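Long-range contact in 3,4-dihydroxy-2-butanone 4-phosphate synthase (Candida albicans, PDB 1TKS), which catalyses the conversion of D-ribulose 5-phosphate to formate and 3,4-dihydroxy-2-butanone 4-phosphate, a step of riboflavin biosynthesis: residues G56-L70 with R106-K119. Residues are numbered along the deposited sequence; the frame is centred on the assembly and turned at random.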
loop_
_atom_site.group_PDB
_atom_site.type_symbol
_atom_site.label_atom_id
_atom_site.label_comp_id
_atom_site.label_asym_id
_atom_site.label_seq_id
_atom_site.Cartn_x
_atom_site.Cartn_y
_atom_site.Cartn_z
ATOM N N GLY B 56 -0.237 -3.413 -3.636
ATOM C CA GLY B 56 -0.216 -1.963 -3.589
ATOM C C GLY B 56 0.643 -1.384 -2.478
ATOM O O GLY B 56 0.882 -0.180 -2.447
ATOM N N TYR B 57 1.097 -2.232 -1.558
ATOM C CA TYR B 57 1.960 -1.799 -0.455
ATOM C C TYR B 57 3.357 -1.787 -1.070
ATOM O O TYR B 57 4.187 -2.645 -0.779
ATOM C CB TYR B 57 1.882 -2.817 0.696
ATOM C CG TYR B 57 2.143 -2.246 2.074
ATOM C CD1 TYR B 57 1.316 -1.260 2.603
ATOM C CD2 TYR B 57 3.200 -2.708 2.859
ATOM C CE1 TYR B 57 1.528 -0.746 3.879
ATOM C CE2 TYR B 57 3.423 -2.198 4.142
ATOM C CZ TYR B 57 2.583 -1.220 4.642
ATOM O OH TYR B 57 2.776 -0.710 5.909
ATOM N N VAL B 58 3.604 -0.802 -1.930
ATOM C CA VAL B 58 4.868 -0.697 -2.655
ATOM C C VAL B 58 6.052 -0.243 -1.815
ATOM O O VAL B 58 6.034 0.833 -1.209
ATOM C CB VAL B 58 4.708 0.233 -3.883
ATOM C CG1 VAL B 58 6.018 0.332 -4.646
ATOM C CG2 VAL B 58 3.617 -0.316 -4.804
ATOM N N CYS B 59 7.088 -1.077 -1.805
ATOM C CA CYS B 59 8.300 -0.826 -1.037
ATOM C C CYS B 59 9.518 -0.571 -1.912
ATOM O O CYS B 59 9.601 -1.047 -3.046
ATOM C CB CYS B 59 8.564 -2.011 -0.106
ATOM S SG CYS B 59 7.244 -2.300 1.107
ATOM N N VAL B 60 10.468 0.181 -1.367
ATOM C CA VAL B 60 11.678 0.508 -2.096
ATOM C C VAL B 60 12.928 0.101 -1.322
ATOM O O VAL B 60 13.410 0.835 -0.460
ATOM C CB VAL B 60 11.736 2.019 -2.426
ATOM C CG1 VAL B 60 13.058 2.360 -3.100
ATOM C CG2 VAL B 60 10.571 2.395 -3.340
ATOM N N PRO B 61 13.448 -1.105 -1.603
ATOM C CA PRO B 61 14.653 -1.591 -0.926
ATOM C C PRO B 61 15.839 -0.681 -1.239
ATOM O O PRO B 61 16.071 -0.330 -2.397
ATOM C CB PRO B 61 14.833 -2.983 -1.518
ATOM C CG PRO B 61 13.431 -3.433 -1.706
ATOM C CD PRO B 61 12.771 -2.206 -2.314
ATOM N N LEU B 62 16.571 -0.299 -0.197
ATOM C CA LEU B 62 17.751 0.551 -0.317
ATOM C C LEU B 62 18.797 -0.033 0.618
ATOM O O LEU B 62 18.456 -0.749 1.557
ATOM C CB LEU B 62 17.441 1.979 0.139
ATOM C CG LEU B 62 16.335 2.739 -0.588
ATOM C CD1 LEU B 62 16.011 4.014 0.176
ATOM C CD2 LEU B 62 16.778 3.048 -2.007
ATOM N N SER B 63 20.069 0.252 0.375
ATOM C CA SER B 63 21.085 -0.261 1.276
ATOM C C SER B 63 21.003 0.576 2.549
ATOM O O SER B 63 20.528 1.714 2.523
ATOM C CB SER B 63 22.478 -0.125 0.658
ATOM O OG SER B 63 22.795 1.242 0.442
ATOM N N GLU B 64 21.445 0.012 3.668
ATOM C CA GLU B 64 21.433 0.750 4.927
ATOM C C GLU B 64 22.245 2.034 4.776
ATOM O O GLU B 64 21.866 3.084 5.296
ATOM C CB GLU B 64 22.017 -0.109 6.055
ATOM C CG GLU B 64 21.002 -1.061 6.681
ATOM C CD GLU B 64 21.613 -2.003 7.709
ATOM O OE1 GLU B 64 22.636 -1.640 8.326
ATOM O OE2 GLU B 64 21.057 -3.102 7.915
ATOM N N GLU B 65 23.358 1.948 4.052
ATOM C CA GLU B 65 24.213 3.107 3.857
ATOM C C GLU B 65 23.473 4.225 3.128
ATOM O O GLU B 65 23.604 5.397 3.485
ATOM C CB GLU B 65 25.485 2.721 3.093
ATOM C CG GLU B 65 26.704 3.506 3.559
ATOM C CD GLU B 65 27.980 3.155 2.819
ATOM O OE1 GLU B 65 28.209 1.960 2.531
ATOM O OE2 GLU B 65 28.767 4.085 2.542
ATOM N N ARG B 66 22.690 3.863 2.113
ATOM C CA ARG B 66 21.931 4.849 1.354
ATOM C C ARG B 66 20.806 5.443 2.196
ATOM O O ARG B 66 20.605 6.654 2.197
ATOM C CB ARG B 66 21.349 4.218 0.084
ATOM C CG ARG B 66 20.468 5.167 -0.723
ATOM C CD ARG B 66 21.233 6.414 -1.149
ATOM N NE ARG B 66 22.159 6.159 -2.251
ATOM C CZ ARG B 66 21.788 5.997 -3.518
ATOM N NH1 ARG B 66 22.698 5.769 -4.457
ATOM N NH2 ARG B 66 20.507 6.071 -3.852
ATOM N N ALA B 67 20.074 4.592 2.908
ATOM C CA ALA B 67 18.984 5.067 3.752
ATOM C C ALA B 67 19.535 6.062 4.776
ATOM O O ALA B 67 18.892 7.064 5.081
ATOM C CB ALA B 67 18.307 3.892 4.459
ATOM N N ASN B 68 20.731 5.788 5.294
ATOM C CA ASN B 68 21.352 6.681 6.269
ATOM C C ASN B 68 21.688 8.031 5.636
ATOM O O ASN B 68 21.490 9.082 6.251
ATOM C CB ASN B 68 22.628 6.058 6.855
ATOM C CG ASN B 68 22.338 4.892 7.793
ATOM O OD1 ASN B 68 21.263 4.809 8.387
ATOM N ND2 ASN B 68 23.310 3.999 7.944
ATOM N N GLN B 69 22.194 8.003 4.406
ATOM C CA GLN B 69 22.554 9.235 3.706
ATOM C C GLN B 69 21.329 10.114 3.481
ATOM O O GLN B 69 21.398 11.337 3.606
ATOM C CB GLN B 69 23.209 8.915 2.356
ATOM C CG GLN B 69 23.696 10.149 1.607
ATOM C CD GLN B 69 24.421 9.812 0.315
ATOM O OE1 GLN B 69 23.810 9.368 -0.658
ATOM N NE2 GLN B 69 25.734 10.017 0.302
ATOM N N LEU B 70 20.205 9.480 3.157
ATOM C CA LEU B 70 18.960 10.198 2.909
ATOM C C LEU B 70 18.192 10.498 4.191
ATOM O O LEU B 70 17.118 11.095 4.148
ATOM C CB LEU B 70 18.072 9.390 1.959
ATOM C CG LEU B 70 18.608 9.198 0.536
ATOM C CD1 LEU B 70 17.675 8.285 -0.245
ATOM C CD2 LEU B 70 18.734 10.553 -0.148
ATOM N N ARG B 106 4.472 8.111 -6.917
ATOM C CA ARG B 106 5.211 7.006 -6.317
ATOM C C ARG B 106 6.397 6.603 -7.181
ATOM O O ARG B 106 7.449 6.243 -6.657
ATOM C CB ARG B 106 4.294 5.803 -6.041
ATOM C CG ARG B 106 3.482 5.986 -4.763
ATOM C CD ARG B 106 2.943 4.685 -4.197
ATOM N NE ARG B 106 1.699 4.251 -4.828
ATOM C CZ ARG B 106 1.023 3.172 -4.444
ATOM N NH1 ARG B 106 1.482 2.430 -3.443
ATOM N NH2 ARG B 106 -0.113 2.839 -5.042
ATOM N N ALA B 107 6.245 6.684 -8.500
ATOM C CA ALA B 107 7.345 6.340 -9.391
ATOM C C ALA B 107 8.455 7.383 -9.255
ATOM O O ALA B 107 9.635 7.037 -9.202
ATOM C CB ALA B 107 6.854 6.276 -10.834
ATOM N N LEU B 108 8.070 8.657 -9.194
ATOM C CA LEU B 108 9.038 9.744 -9.058
ATOM C C LEU B 108 9.799 9.617 -7.747
ATOM O O LEU B 108 11.017 9.784 -7.709
ATOM C CB LEU B 108 8.333 11.109 -9.122
ATOM C CG LEU B 108 9.141 12.389 -8.865
ATOM C CD1 LEU B 108 10.351 12.446 -9.793
ATOM C CD2 LEU B 108 8.251 13.616 -9.085
ATOM N N THR B 109 9.085 9.317 -6.670
ATOM C CA THR B 109 9.729 9.169 -5.375
ATOM C C THR B 109 10.709 7.997 -5.407
ATOM O O THR B 109 11.822 8.092 -4.886
ATOM C CB THR B 109 8.689 8.943 -4.265
ATOM O OG1 THR B 109 7.895 10.126 -4.121
ATOM C CG2 THR B 109 9.370 8.627 -2.940
ATOM N N THR B 110 10.295 6.896 -6.024
ATOM C CA THR B 110 11.146 5.719 -6.112
ATOM C C THR B 110 12.435 6.009 -6.885
ATOM O O THR B 110 13.525 5.635 -6.445
ATOM C CB THR B 110 10.386 4.546 -6.764
ATOM O OG1 THR B 110 9.249 4.222 -5.953
ATOM C CG2 THR B 110 11.278 3.323 -6.878
ATOM N N ARG B 111 12.321 6.683 -8.026
ATOM C CA ARG B 111 13.501 7.006 -8.822
ATOM C C ARG B 111 14.399 7.959 -8.032
ATOM O O ARG B 111 15.629 7.865 -8.090
ATOM C CB ARG B 111 13.102 7.653 -10.154
ATOM C CG ARG B 111 12.293 6.754 -11.096
ATOM C CD ARG B 111 12.251 7.323 -12.515
ATOM N NE ARG B 111 11.698 8.678 -12.554
ATOM C CZ ARG B 111 10.399 8.965 -12.563
ATOM N NH1 ARG B 111 9.494 7.991 -12.541
ATOM N NH2 ARG B 111 10.001 10.231 -12.578
ATOM N N SER B 112 13.777 8.867 -7.290
ATOM C CA SER B 112 14.517 9.839 -6.496
ATOM C C SER B 112 15.302 9.176 -5.369
ATOM O O SER B 112 16.394 9.626 -5.016
ATOM C CB SER B 112 13.558 10.891 -5.936
ATOM O OG SER B 112 12.931 11.603 -6.993
ATOM N N LEU B 113 14.761 8.107 -4.798
ATOM C CA LEU B 113 15.491 7.431 -3.733
ATOM C C LEU B 113 16.740 6.776 -4.308
ATOM O O LEU B 113 17.740 6.611 -3.613
ATOM C CB LEU B 113 14.601 6.389 -3.045
ATOM C CG LEU B 113 13.473 6.988 -2.194
ATOM C CD1 LEU B 113 12.405 5.941 -1.926
ATOM C CD2 LEU B 113 14.045 7.530 -0.888
ATOM N N ALA B 114 16.694 6.412 -5.586
ATOM C CA ALA B 114 17.853 5.782 -6.210
ATOM C C ALA B 114 18.875 6.812 -6.704
ATOM O O ALA B 114 20.072 6.533 -6.733
ATOM C CB ALA B 114 17.408 4.893 -7.367
ATOM N N ASN B 115 18.401 7.999 -7.076
ATOM C CA ASN B 115 19.271 9.059 -7.595
ATOM C C ASN B 115 20.354 9.497 -6.608
ATOM O O ASN B 115 20.054 9.990 -5.524
ATOM C CB ASN B 115 18.432 10.276 -7.998
ATOM C CG ASN B 115 19.176 11.214 -8.929
ATOM O OD1 ASN B 115 20.343 11.537 -8.704
ATOM N ND2 ASN B 115 18.499 11.666 -9.979
ATOM N N PRO B 116 21.634 9.335 -6.986
ATOM C CA PRO B 116 22.774 9.708 -6.141
ATOM C C PRO B 116 22.807 11.181 -5.750
ATOM O O PRO B 116 23.415 11.547 -4.746
ATOM C CB PRO B 116 23.985 9.334 -6.995
ATOM C CG PRO B 116 23.477 8.256 -7.875
ATOM C CD PRO B 116 22.099 8.740 -8.249
ATOM N N ASN B 117 22.161 12.027 -6.545
ATOM C CA ASN B 117 22.153 13.456 -6.262
ATOM C C ASN B 117 21.069 13.874 -5.276
ATOM O O ASN B 117 21.061 15.013 -4.808
ATOM C CB ASN B 117 22.003 14.250 -7.563
ATOM C CG ASN B 117 23.127 13.976 -8.542
ATOM O OD1 ASN B 117 24.305 14.085 -8.198
ATOM N ND2 ASN B 117 22.770 13.619 -9.770
ATOM N N SER B 118 20.156 12.963 -4.954
ATOM C CA SER B 118 19.093 13.291 -4.017
ATOM C C SER B 118 19.651 13.585 -2.639
ATOM O O SER B 118 20.638 12.982 -2.210
ATOM C CB SER B 118 18.079 12.151 -3.923
ATOM O OG SER B 118 17.350 12.034 -5.126
ATOM N N LYS B 119 19.004 14.518 -1.950
ATOM C CA LYS B 119 19.413 14.922 -0.615
ATOM C C LYS B 119 18.286 14.678 0.382
ATOM O O LYS B 119 17.113 14.622 0.009
ATOM C CB LYS B 119 19.787 16.405 -0.614
ATOM C CG LYS B 119 20.861 16.773 -1.626
ATOM C CD LYS B 119 21.199 18.252 -1.552
ATOM C CE LYS B 119 22.172 18.661 -2.649
ATOM N NZ LYS B 119 23.443 17.887 -2.601
HETATM O O HOH W 1 3.619 2.429 -1.512
HETATM O O HOH W 2 21.349 10.031 -1.723
HETATM O O HOH W 3 25.278 9.882 -3.444
#
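Helix-on-strand packing in the alpha/beta core of the synthase is illustrated where Val60 and Leu62 of the strand, joined by Leu70 just after helix 64-69, meet Leu113: residues 106-114 of helix 103-114 run almost parallel to strand 59-63 (4° between directions, 9.6 Å between axes). Leu113 divides its isobutyl group between three partners. Leu113 CD1 lies 3.8 Å from Val60 CG1, Leu113 CD2 is 3.8 Å from Leu70 CD1, and Leu62 crosses Leu113 at about a right angle. The other methyl of Val60, CG2, sits 3.5 Å from Thr110 OG1; that hydroxyl is spent on the carbonyl of Arg106, one turn back in the helix.

An arginine lies at each end of this apolar seam. Arg106 NH1 gives Gly56 O a bond of 2.9 Å, in the carbonyl plane and near the guanidinium plane, and also donates to a water that bridges to Val58 O. The neighbouring NH2 reaches Ser55 O of the second subunit, so one guanidinium joins the helix, the loop before strand 59-63 and the second subunit. At the far end the chain of Arg66, bent at chi2 and chi3 (59° and 75°), curls back to the C-terminus of helix 103-114. There Arg66 NH2 donates to Ala114 O at 3.0 Å, from above the carbonyl plane, and weakly to Leu113 O, while Pro116 CA lies over one face of the group. Another water links Gln69 OE1 with Pro116 O.

Carbonyls at a helix C-terminus carry the negative end of the helix dipole, so the Arg66 cation probably offsets it while tying helix 64-69 to the end of helix 103-114.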